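Local coordinates for protein peptidoglycan glycosyltransferase (Eggerthella lenta, PDB 4MNR) that belongs to the penicillin-binding proteins, pairing a large domain of the beta-lactamase-like clan with a smaller domain of the PBP dimerisation family, at residues D344-N347 with R353-S356; R51-G56 with G74-Y79; G28-A31 with V37-R40; A330-G335 with E421-V426; V63-P68 with A154-V159. All blocks are in the same frame, centred on the assembly; numbering follows the deposited sequence.

Contact 1. Residues D344-N347 with R353-S356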
# COMPACT_ATOMS: atom_id res chain seq x y z
N ASP A 344 -4.37 -18.41 2.55
CA ASP A 344 -5.26 -19.06 1.60
C ASP A 344 -5.95 -20.25 2.23
O ASP A 344 -7.13 -20.52 1.99
CB ASP A 344 -4.48 -19.56 0.38
CG ASP A 344 -5.36 -20.37 -0.57
OD1 ASP A 344 -6.12 -19.76 -1.35
OD2 ASP A 344 -5.27 -21.62 -0.55
N SER A 345 -5.20 -21.00 3.03
CA SER A 345 -5.76 -22.22 3.58
C SER A 345 -4.96 -22.74 4.76
O SER A 345 -3.78 -22.41 4.92
CB SER A 345 -5.83 -23.31 2.51
OG SER A 345 -4.55 -23.54 1.95
N VAL A 346 -5.60 -23.57 5.57
CA VAL A 346 -4.89 -24.27 6.62
C VAL A 346 -5.22 -25.74 6.51
O VAL A 346 -6.38 -26.11 6.36
CB VAL A 346 -5.29 -23.76 8.02
CG1 VAL A 346 -4.58 -24.56 9.09
CG2 VAL A 346 -4.99 -22.28 8.16
N ASN A 347 -4.19 -26.58 6.56
CA ASN A 347 -4.36 -28.02 6.45
C ASN A 347 -3.79 -28.75 7.66
O ASN A 347 -2.75 -28.38 8.19
CB ASN A 347 -3.72 -28.53 5.16
CG ASN A 347 -4.41 -28.00 3.92
OD1 ASN A 347 -5.27 -28.66 3.34
ND2 ASN A 347 -4.04 -26.79 3.50
N ARG A 353 -8.41 -30.27 5.39
CA ARG A 353 -8.40 -28.82 5.32
C ARG A 353 -9.38 -28.18 6.31
O ARG A 353 -10.58 -28.43 6.25
CB ARG A 353 -8.71 -28.38 3.90
CG ARG A 353 -8.62 -26.89 3.70
CD ARG A 353 -8.78 -26.57 2.25
NE ARG A 353 -7.50 -26.53 1.54
CZ ARG A 353 -7.26 -25.71 0.53
NH1 ARG A 353 -8.21 -24.87 0.13
NH2 ARG A 353 -6.08 -25.72 -0.08
N SER A 354 -8.85 -27.37 7.21
CA SER A 354 -9.64 -26.77 8.28
C SER A 354 -10.03 -25.31 8.02
O SER A 354 -10.91 -24.77 8.69
CB SER A 354 -8.92 -26.87 9.63
OG SER A 354 -7.69 -26.17 9.59
N PHE A 355 -9.35 -24.67 7.08
CA PHE A 355 -9.70 -23.32 6.69
C PHE A 355 -9.42 -23.12 5.21
O PHE A 355 -8.39 -23.56 4.70
CB PHE A 355 -8.89 -22.28 7.48
CG PHE A 355 -9.11 -20.86 7.02
CD1 PHE A 355 -10.21 -20.14 7.46
CD2 PHE A 355 -8.21 -20.24 6.16
CE1 PHE A 355 -10.42 -18.85 7.05
CE2 PHE A 355 -8.41 -18.93 5.74
CZ PHE A 355 -9.53 -18.23 6.18
N SER A 356 -10.36 -22.47 4.54
CA SER A 356 -10.20 -22.03 3.16
C SER A 356 -10.68 -20.60 3.07
O SER A 356 -11.83 -20.32 3.42
CB SER A 356 -11.03 -22.88 2.22
OG SER A 356 -10.79 -24.25 2.43
O HOH W 1 -8.50 -22.11 -0.47
O HOH W 2 -6.51 -23.59 -2.32
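Strands 343-347 and 353-356 run antiparallel, and the backbone of Val346 meets that of Phe355 in both directions: Val346 N gives a good bond to Phe355 O at 2.9 Å, while Phe355 N reaches Val346 O only weakly, at 3.4 Å. Ser354 N comes closer to that carbonyl, 2.9 Å from Val346 O, and Ser354 OG adds a weak bond to it. One residue therefore faces two, and the register slips by one before Asn347 pairs with Arg353. On the Val346 side of the sheet the apolar touch is modest, with Val346 CB 3.9 Å from Phe355 CB, and CG1 of Val346 turned to the hydroxyl of Ser354. This is a beta hairpin carrying a classic bulge, in a mixed six-stranded sheet where 353-356 is outermost; on its other side 343-347 pairs with 108-111, and Asp344 and Ser345 both face Thr110 in a second classic bulge. The opposite face carries Ser345, Asn347, Arg353 and Ser356. Here the arginine chain bends at its third torsion (chi3 -91°), which lays the guanidinium flat over Ser345, whose CB sits 3.4 Å from the plane under the centre of the Arg353 group. The Asn347 amide lies next to the arginine chain, its plane at 66° to the guanidinium. Asp344 OD2 is 4.2 Å from Arg353 NH2, so any attraction is probably electrostatic, with no N-H aimed at the oxygen. Water 2 makes the directed link, lying in the guanidinium plane, 2.9 Å from Asp344 OD2 and 3.1 Å from Arg353 NH2.

Contact 2. Residues R51-G56 with G74-Y79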
# COMPACT_ATOMS: atom_id res chain seq x y z
N ARG A 51 12.83 -24.67 15.23
CA ARG A 51 12.24 -23.95 14.11
C ARG A 51 13.31 -23.62 13.07
O ARG A 51 14.39 -23.14 13.41
CB ARG A 51 11.59 -22.66 14.62
CG ARG A 51 10.51 -22.09 13.73
CD ARG A 51 9.34 -23.05 13.58
NE ARG A 51 8.20 -22.41 12.93
CZ ARG A 51 7.22 -23.08 12.34
NH1 ARG A 51 7.26 -24.41 12.29
NH2 ARG A 51 6.20 -22.43 11.77
N GLU A 52 13.02 -23.90 11.81
CA GLU A 52 13.92 -23.56 10.71
C GLU A 52 13.25 -22.56 9.78
O GLU A 52 12.05 -22.67 9.51
CB GLU A 52 14.29 -24.80 9.91
CG GLU A 52 15.26 -25.73 10.58
CD GLU A 52 15.80 -26.78 9.62
OE1 GLU A 52 15.26 -26.86 8.49
OE2 GLU A 52 16.75 -27.50 9.98
N TYR A 53 14.03 -21.60 9.27
CA TYR A 53 13.55 -20.61 8.29
C TYR A 53 14.40 -20.70 7.02
O TYR A 53 15.40 -20.00 6.87
CB TYR A 53 13.60 -19.20 8.90
CG TYR A 53 12.68 -19.06 10.09
CD1 TYR A 53 11.36 -18.69 9.92
CD2 TYR A 53 13.13 -19.32 11.38
CE1 TYR A 53 10.50 -18.58 11.00
CE2 TYR A 53 12.28 -19.20 12.47
CZ TYR A 53 10.96 -18.83 12.26
OH TYR A 53 10.10 -18.72 13.33
N PRO A 54 14.00 -21.60 6.10
CA PRO A 54 14.95 -21.99 5.05
C PRO A 54 14.93 -21.13 3.79
O PRO A 54 15.63 -21.45 2.83
CB PRO A 54 14.49 -23.41 4.70
CG PRO A 54 13.02 -23.40 4.95
CD PRO A 54 12.79 -22.43 6.10
N ALA A 55 14.16 -20.05 3.78
CA ALA A 55 14.03 -19.25 2.56
C ALA A 55 14.74 -17.89 2.62
O ALA A 55 14.35 -16.96 1.90
CB ALA A 55 12.55 -19.06 2.20
N GLY A 56 15.76 -17.77 3.46
CA GLY A 56 16.57 -16.56 3.47
C GLY A 56 15.75 -15.36 3.88
O GLY A 56 15.08 -15.40 4.91
N GLY A 74 4.59 -11.52 13.24
CA GLY A 74 4.12 -11.90 11.91
C GLY A 74 3.09 -13.01 11.92
O GLY A 74 2.22 -13.07 12.79
N ILE A 75 3.17 -13.90 10.93
CA ILE A 75 2.21 -15.00 10.81
C ILE A 75 2.41 -16.01 11.95
O ILE A 75 1.45 -16.60 12.44
CB ILE A 75 2.31 -15.69 9.42
CG1 ILE A 75 1.81 -14.74 8.32
CG2 ILE A 75 1.55 -17.02 9.38
CD1 ILE A 75 0.30 -14.52 8.32
N GLU A 76 3.66 -16.19 12.38
CA GLU A 76 3.95 -17.08 13.52
C GLU A 76 3.13 -16.69 14.75
O GLU A 76 2.69 -17.54 15.52
CB GLU A 76 5.44 -17.03 13.88
CG GLU A 76 6.38 -17.63 12.83
CD GLU A 76 6.55 -19.14 12.97
OE1 GLU A 76 7.67 -19.64 12.72
OE2 GLU A 76 5.58 -19.84 13.32
N LYS A 77 2.97 -15.38 14.93
CA LYS A 77 2.14 -14.85 16.02
C LYS A 77 0.65 -14.95 15.72
O LYS A 77 -0.12 -15.49 16.53
CB LYS A 77 2.52 -13.39 16.30
CG LYS A 77 1.72 -12.72 17.41
CD LYS A 77 2.06 -11.24 17.48
CE LYS A 77 1.44 -10.58 18.70
NZ LYS A 77 0.34 -9.65 18.33
N ALA A 78 0.23 -14.45 14.56
CA ALA A 78 -1.18 -14.36 14.23
C ALA A 78 -1.84 -15.73 14.17
O ALA A 78 -3.00 -15.88 14.56
CB ALA A 78 -1.38 -13.63 12.90
N TYR A 79 -1.10 -16.72 13.70
CA TYR A 79 -1.66 -18.06 13.55
C TYR A 79 -0.99 -19.03 14.51
O TYR A 79 -0.96 -20.23 14.27
CB TYR A 79 -1.55 -18.51 12.08
CG TYR A 79 -2.48 -17.70 11.21
CD1 TYR A 79 -3.78 -18.12 10.95
CD2 TYR A 79 -2.07 -16.48 10.70
CE1 TYR A 79 -4.64 -17.35 10.17
CE2 TYR A 79 -2.91 -15.71 9.94
CZ TYR A 79 -4.19 -16.14 9.68
OH TYR A 79 -5.00 -15.35 8.90
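Glu76 OE1 is held by two donors from the other segment, the hydroxyl of Tyr53 at 2.7 Å from OE1 and Arg51 NE at 2.8 Å from the same oxygen. The three residues tie helix 74-78 to the end of the edge strand 49-52 and the loop after it, within the part of the chain that belongs to the PBP dimerisation family. Arg51 takes the carboxylate side-on: NE points at OE1 almost straight (166° at the hydrogen), with the oxygen in the guanidinium plane and its syn lone pair in use, while NH2 reaches Glu76 OE2 at 3.1 Å along a more bent path. The two flat groups are turned 46° from each other, which is why only the NE bond is coplanar with the guanidinium and the NH2 bond leaves that plane. Tyr53 arrives on the anti side of OE1, tilted out of the carboxylate plane, while Arg51 NE takes the syn side. A bend at the second torsion of Arg51 (chi2 62°) swings NE and NH2 round to the glutamate. Glu76 is buried, and its negative charge is probably well stabilised here, since OE2 also forms a salt bridge with Arg27. The arginine is fixed from behind as well, its NH1 bonding Gly28 O and Ser41 OG, so the guanidinium has little freedom to rotate. On the helix side, Ala78 N bonds back to Gly74 O in the turn that carries Glu76. The Tyr53 oxygen does double duty: it donates its proton to Glu76 OE1 and accepts a bond from Ser66 N.

Contact 3. Residues G28-A31 with V37-R40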
# COMPACT_ATOMS: atom_id res chain seq x y z
N GLY A 28 3.44 -26.50 12.94
CA GLY A 28 3.11 -26.56 11.52
C GLY A 28 4.00 -25.70 10.63
O GLY A 28 4.69 -24.81 11.11
N THR A 29 4.00 -25.98 9.33
CA THR A 29 4.81 -25.21 8.38
C THR A 29 4.05 -23.98 7.90
O THR A 29 2.83 -23.94 7.94
CB THR A 29 5.19 -26.02 7.14
OG1 THR A 29 4.00 -26.49 6.50
CG2 THR A 29 6.04 -27.22 7.53
N ILE A 30 4.80 -22.97 7.46
CA ILE A 30 4.24 -21.81 6.78
C ILE A 30 4.89 -21.80 5.41
O ILE A 30 6.11 -21.90 5.31
CB ILE A 30 4.62 -20.51 7.49
CG1 ILE A 30 4.05 -20.50 8.91
CG2 ILE A 30 4.11 -19.29 6.69
CD1 ILE A 30 4.69 -19.43 9.82
N ALA A 31 4.08 -21.69 4.35
CA ALA A 31 4.61 -21.77 2.99
C ALA A 31 3.87 -20.78 2.08
O ALA A 31 2.74 -20.39 2.37
CB ALA A 31 4.45 -23.18 2.45
N VAL A 37 8.59 -23.20 1.23
CA VAL A 37 8.50 -23.26 2.68
C VAL A 37 9.26 -22.10 3.32
O VAL A 37 10.46 -21.90 3.06
CB VAL A 37 9.07 -24.60 3.19
CG1 VAL A 37 9.16 -24.61 4.71
CG2 VAL A 37 8.21 -25.77 2.68
N LEU A 38 8.56 -21.33 4.15
CA LEU A 38 9.15 -20.19 4.84
C LEU A 38 9.54 -20.53 6.27
O LEU A 38 10.44 -19.91 6.84
CB LEU A 38 8.18 -19.01 4.84
CG LEU A 38 7.67 -18.60 3.46
CD1 LEU A 38 6.65 -17.47 3.60
CD2 LEU A 38 8.85 -18.17 2.62
N ALA A 39 8.85 -21.50 6.86
CA ALA A 39 9.15 -21.93 8.22
C ALA A 39 8.69 -23.36 8.42
O ALA A 39 7.64 -23.75 7.94
CB ALA A 39 8.47 -21.02 9.24
N ARG A 40 9.49 -24.15 9.12
CA ARG A 40 9.12 -25.52 9.43
C ARG A 40 9.83 -25.91 10.71
O ARG A 40 10.75 -25.22 11.15
CB ARG A 40 9.53 -26.46 8.29
CG ARG A 40 11.03 -26.48 8.02
CD ARG A 40 11.38 -27.49 6.94
NE ARG A 40 12.75 -27.30 6.48
CZ ARG A 40 13.10 -27.17 5.20
NH1 ARG A 40 14.37 -27.01 4.87
NH2 ARG A 40 12.16 -27.22 4.26
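A bulged beta hairpin, strand 30-31 returning as strand 37-43, brings Ile30 against both Leu38 and Ala39. The carbonyl of Ile30 takes two N-H groups: Leu38 N at 2.8 Å from Ile30 O, and Ala39 N at 3.2 Å from the same oxygen. The longer bond comes in the carbonyl plane on a lone pair, the shorter one slightly out of it. In return Ile30 N gives a bond to Ala39 O at 3.0 Å, and Thr29 CA comes within 3.2 Å of Ala39 O as a CA-H...O contact. Past the bulge the register has moved by one, so Ala31 lies opposite Val37, its CB 4.1 Å from Val37 CA. Ile30 and Ala39 put their side chains on one face of the sheet. With CG1 of Ile30 beside its own backbone N (chi1 -62°), CD1 extends to within 4.1 Å of Ala39 CB, and the CG2 branch lies more loosely, 4.4 Å from Leu38 CD1. Val63 of helix 60-63 packs on Ile30, Leu38 and Ala39, while Ile75 and Glu76 of helix 74-78 also touch Ile30, so this face is packed under two short helices, with Val63 and Ile75 as its apolar cover. Toward the open end of the hairpin Thr29 CG2 rests 3.7 Å from Arg40 CB, and the rest of the arginine leads away to a salt bridge with Glu52 on the next strand. Beyond strand 30-31 the backbone of Thr29 and Ala31 bonds to Val109. Two residues facing one across a pair of antiparallel strands, as Leu38 and Ala39 face Ile30, define the classic beta bulge.

Contact 4. Residues A330-G335 with E421-V426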
# COMPACT_ATOMS: atom_id res chain seq x y z
N ALA A 330 -9.72 -0.58 -5.65
CA ALA A 330 -11.05 -0.01 -5.85
C ALA A 330 -11.21 0.43 -7.30
O ALA A 330 -12.22 0.18 -7.94
CB ALA A 330 -11.28 1.18 -4.93
N ILE A 331 -10.18 1.09 -7.82
CA ILE A 331 -10.24 1.57 -9.19
C ILE A 331 -10.19 0.40 -10.19
O ILE A 331 -10.90 0.41 -11.20
CB ILE A 331 -9.12 2.60 -9.45
CG1 ILE A 331 -9.28 3.78 -8.48
CG2 ILE A 331 -9.16 3.08 -10.90
CD1 ILE A 331 -10.67 4.41 -8.48
N ALA A 332 -9.39 -0.61 -9.87
CA ALA A 332 -9.26 -1.79 -10.71
C ALA A 332 -10.51 -2.68 -10.74
O ALA A 332 -10.84 -3.27 -11.77
CB ALA A 332 -8.04 -2.61 -10.25
N ASN A 333 -11.22 -2.76 -9.62
CA ASN A 333 -12.29 -3.75 -9.44
C ASN A 333 -13.67 -3.11 -9.42
O ASN A 333 -14.49 -3.43 -8.56
CB ASN A 333 -12.04 -4.51 -8.13
CG ASN A 333 -12.88 -5.77 -7.98
OD1 ASN A 333 -13.08 -6.52 -8.94
ND2 ASN A 333 -13.36 -6.01 -6.78
N ASP A 334 -13.93 -2.20 -10.36
CA ASP A 334 -15.27 -1.64 -10.53
C ASP A 334 -15.79 -0.93 -9.27
O ASP A 334 -17.00 -0.92 -9.01
CB ASP A 334 -16.26 -2.73 -10.98
CG ASP A 334 -15.89 -3.35 -12.32
OD1 ASP A 334 -15.28 -2.65 -13.16
OD2 ASP A 334 -16.19 -4.55 -12.53
N GLY A 335 -14.87 -0.37 -8.50
CA GLY A 335 -15.23 0.45 -7.36
C GLY A 335 -15.25 -0.29 -6.03
O GLY A 335 -15.40 0.32 -4.98
N GLU A 421 -7.53 -2.23 -18.90
CA GLU A 421 -8.97 -2.37 -19.17
C GLU A 421 -9.71 -3.29 -18.19
O GLU A 421 -10.87 -3.05 -17.87
CB GLU A 421 -9.22 -2.81 -20.63
CG GLU A 421 -10.70 -2.85 -21.01
CD GLU A 421 -11.43 -1.53 -20.79
OE1 GLU A 421 -12.65 -1.56 -20.54
OE2 GLU A 421 -10.79 -0.45 -20.88
N ASP A 422 -9.02 -4.32 -17.69
CA ASP A 422 -9.59 -5.26 -16.73
C ASP A 422 -8.45 -5.84 -15.91
O ASP A 422 -7.94 -6.93 -16.20
CB ASP A 422 -10.35 -6.38 -17.48
CG ASP A 422 -10.96 -7.40 -16.54
OD1 ASP A 422 -11.28 -8.52 -17.02
OD2 ASP A 422 -11.13 -7.12 -15.33
N PRO A 423 -8.01 -5.10 -14.89
CA PRO A 423 -6.74 -5.45 -14.24
C PRO A 423 -6.71 -6.79 -13.52
O PRO A 423 -7.72 -7.21 -12.94
CB PRO A 423 -6.53 -4.31 -13.24
CG PRO A 423 -7.28 -3.16 -13.85
CD PRO A 423 -8.49 -3.77 -14.48
N ARG A 424 -5.55 -7.44 -13.57
CA ARG A 424 -5.32 -8.71 -12.88
C ARG A 424 -4.36 -8.54 -11.72
O ARG A 424 -4.17 -9.46 -10.92
CB ARG A 424 -4.75 -9.74 -13.86
CG ARG A 424 -5.67 -10.10 -15.01
CD ARG A 424 -6.86 -10.87 -14.51
NE ARG A 424 -7.80 -11.19 -15.58
CZ ARG A 424 -8.93 -10.53 -15.80
NH1 ARG A 424 -9.27 -9.52 -15.00
NH2 ARG A 424 -9.72 -10.88 -16.80
N VAL A 425 -3.75 -7.35 -11.63
CA VAL A 425 -2.78 -7.08 -10.57
C VAL A 425 -2.76 -5.59 -10.25
O VAL A 425 -2.93 -4.77 -11.15
CB VAL A 425 -1.36 -7.56 -10.96
CG1 VAL A 425 -0.86 -6.86 -12.21
CG2 VAL A 425 -0.39 -7.34 -9.83
N VAL A 426 -2.60 -5.27 -8.97
CA VAL A 426 -2.39 -3.91 -8.50
C VAL A 426 -1.10 -3.87 -7.70
O VAL A 426 -0.82 -4.77 -6.92
CB VAL A 426 -3.59 -3.42 -7.62
CG1 VAL A 426 -3.25 -2.14 -6.84
CG2 VAL A 426 -4.82 -3.22 -8.48
O HOH W 3 -10.19 -6.20 -11.98
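The proline ring of Pro423 meets the methyl group of Ala332 obliquely, through CG and CB: CG lies 3.7 Å from Ala332 CB, with the neighbouring ring carbon CB of Pro423 at 3.8 Å from that methyl. Pro423 CD comes to 3.6 Å from Ala332 O. The other flat groups, the Asp422 carboxylate and the Arg424 guanidinium, are paired within their own segment, the guanidinium bringing an N-H from above the carboxylate. Arg424 NH2 bonds Asp422 OD1 at 2.8 Å, 54° out of the carboxylate plane, and NH1 makes a weaker bond to OD2; together they form a salt bridge across the turn that holds Pro423. Beyond the ring, Val426 reaches the same methyl, its CG2 standing 3.7 Å from Ala332 CB. That branch lies anti to the carbonyl carbon of Val426, beside the backbone N, and is the one presented to the helix. All three residues are buried. Water 3 lies between the two backbones, 3.0 Å from Ala332 O and 2.8 Å from Pro423 O, though it cannot serve every acceptor around it at once. In the five-stranded antiparallel sheet of the large domain, Arg424 and Val425 both face Ala418, a classic beta bulge near the start of strand 425-431. Helix 321-332 ends on this sheet: Met417 of the adjacent strand 409-418 touches Ala332, Pro423 and Val426 together, while Arg375 of helix 368-384 packs on Pro423 and bonds to Ile331 O.

Contact 5. Residues V63-P68 with A154-V159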
# COMPACT_ATOMS: atom_id res chain seq x y z
N VAL A 63 6.42 -13.54 7.58
CA VAL A 63 6.52 -14.84 8.23
C VAL A 63 6.67 -14.68 9.75
O VAL A 63 6.01 -15.35 10.53
CB VAL A 63 7.63 -15.76 7.62
CG1 VAL A 63 9.01 -15.16 7.76
CG2 VAL A 63 7.60 -17.15 8.26
N GLY A 64 7.50 -13.72 10.15
CA GLY A 64 7.75 -13.48 11.55
C GLY A 64 8.63 -14.56 12.15
O GLY A 64 9.27 -15.34 11.44
N TYR A 65 8.67 -14.61 13.47
CA TYR A 65 9.49 -15.61 14.14
C TYR A 65 8.71 -16.19 15.30
O TYR A 65 7.76 -15.58 15.79
CB TYR A 65 10.80 -14.98 14.65
CG TYR A 65 10.62 -13.67 15.36
CD1 TYR A 65 10.78 -12.46 14.68
CD2 TYR A 65 10.27 -13.62 16.71
CE1 TYR A 65 10.61 -11.26 15.32
CE2 TYR A 65 10.10 -12.41 17.36
CZ TYR A 65 10.27 -11.23 16.66
OH TYR A 65 10.10 -10.01 17.27
N SER A 66 9.12 -17.39 15.71
CA SER A 66 8.58 -18.03 16.90
C SER A 66 9.76 -18.47 17.74
O SER A 66 10.61 -19.23 17.27
CB SER A 66 7.70 -19.23 16.53
OG SER A 66 7.27 -19.92 17.69
N SER A 67 9.81 -17.98 18.97
CA SER A 67 10.95 -18.24 19.84
C SER A 67 10.52 -18.28 21.30
O SER A 67 9.74 -17.44 21.74
CB SER A 67 12.00 -17.14 19.65
OG SER A 67 13.02 -17.23 20.64
N PRO A 68 11.05 -19.26 22.05
CA PRO A 68 10.76 -19.35 23.48
C PRO A 68 11.45 -18.24 24.26
O PRO A 68 11.12 -18.00 25.42
CB PRO A 68 11.34 -20.71 23.87
CG PRO A 68 12.44 -20.93 22.90
CD PRO A 68 11.97 -20.33 21.61
N ALA A 154 15.85 -16.49 9.51
CA ALA A 154 16.54 -17.39 10.43
C ALA A 154 17.31 -16.61 11.49
O ALA A 154 17.50 -17.10 12.61
CB ALA A 154 17.49 -18.32 9.67
N ASP A 155 17.74 -15.40 11.15
CA ASP A 155 18.60 -14.61 12.03
C ASP A 155 17.85 -13.60 12.88
O ASP A 155 18.43 -12.60 13.30
CB ASP A 155 19.65 -13.88 11.20
CG ASP A 155 20.53 -14.83 10.42
OD1 ASP A 155 20.92 -15.87 10.99
OD2 ASP A 155 20.84 -14.52 9.25
N PHE A 156 16.57 -13.85 13.15
CA PHE A 156 15.75 -12.91 13.90
C PHE A 156 16.33 -12.53 15.27
O PHE A 156 16.23 -11.37 15.68
CB PHE A 156 14.32 -13.45 14.07
CG PHE A 156 14.24 -14.69 14.90
CD1 PHE A 156 14.39 -15.94 14.32
CD2 PHE A 156 14.02 -14.62 16.27
CE1 PHE A 156 14.32 -17.10 15.08
CE2 PHE A 156 13.95 -15.78 17.04
CZ PHE A 156 14.10 -17.02 16.44
N ALA A 157 16.95 -13.49 15.95
CA ALA A 157 17.50 -13.24 17.28
C ALA A 157 18.63 -12.21 17.24
O ALA A 157 18.65 -11.26 18.02
CB ALA A 157 17.97 -14.54 17.91
N ALA A 158 19.56 -12.41 16.31
CA ALA A 158 20.64 -11.46 16.12
C ALA A 158 20.13 -10.08 15.70
O ALA A 158 20.68 -9.06 16.11
CB ALA A 158 21.64 -11.99 15.10
N VAL A 159 19.07 -10.04 14.89
CA VAL A 159 18.48 -8.78 14.44
C VAL A 159 17.78 -8.05 15.58
O VAL A 159 17.84 -6.83 15.68
CB VAL A 159 17.49 -9.00 13.26
CG1 VAL A 159 16.84 -7.70 12.85
CG2 VAL A 159 18.21 -9.61 12.07
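Phe156 receives Tyr65 CB over one ring face in a CH-pi contact, the carbon 3.6 Å from the ring centroid of Phe156 and 18° off its normal. The pair joins the residue leading into the small antiparallel sheet 66-67/71-72 to the first turn of helix 156-165, and so brings together the dimerisation-family part of the chain and the part of the beta-lactamase-like clan. The aromatic planes are nearly parallel, only 6° apart, but slid so far that they barely overlap, with the Tyr65 and Phe156 centroids 5.1 Å from each other. Stacking is therefore slight, and the touching falls to the inner part of the tyrosine: Tyr65 CG is 3.6 Å from Phe156 CD2, while CD1 of Tyr65 lies against Phe156 CB. Further along the strand, Ser67 CB meets the outer end of the phenylalanine ring at 3.5 Å from Phe156 CE2. Behind this shell, the first torsion of Tyr65 (chi1 47°) sets CG between the backbone N and the carbonyl carbon, leaving CB and the inner end of the ring against Phe156. Gly64, with positive phi, takes the chain out of helix 60-63 just before Tyr65, whose backbone bonds to that of Ser73, and Val159 N bonds Asp155 O in the turn that carries Phe156. Ser67 OG lies near the plane of the Phe156 ring, at its edge, and accepts bonds from Gln69 N and Phe70 N.

Contacts 3, 2 and 5 form a continuous cluster, with 2 and 3 wholly in the dimerisation-family region and 5 reaching from it to helix 156-165: the centres of 2 and 3 are about 6 Å apart, those of 2 and 5 about 8 Å, and Val63 packs from contact 5 onto the hairpin of contact 3. Along the chain contact 3 closes first, whereas 2 and 5 interleave. Contact 1 comes much later yet belongs to the same mixed sheet as 2 and 3, its centre about 14 Å from that of contact 3, so both family regions build this sheet. Contact 4, whose segments enclose contact 1 in sequence, sits in the other large sheet, about 36 Å from contact 5, centre to centre.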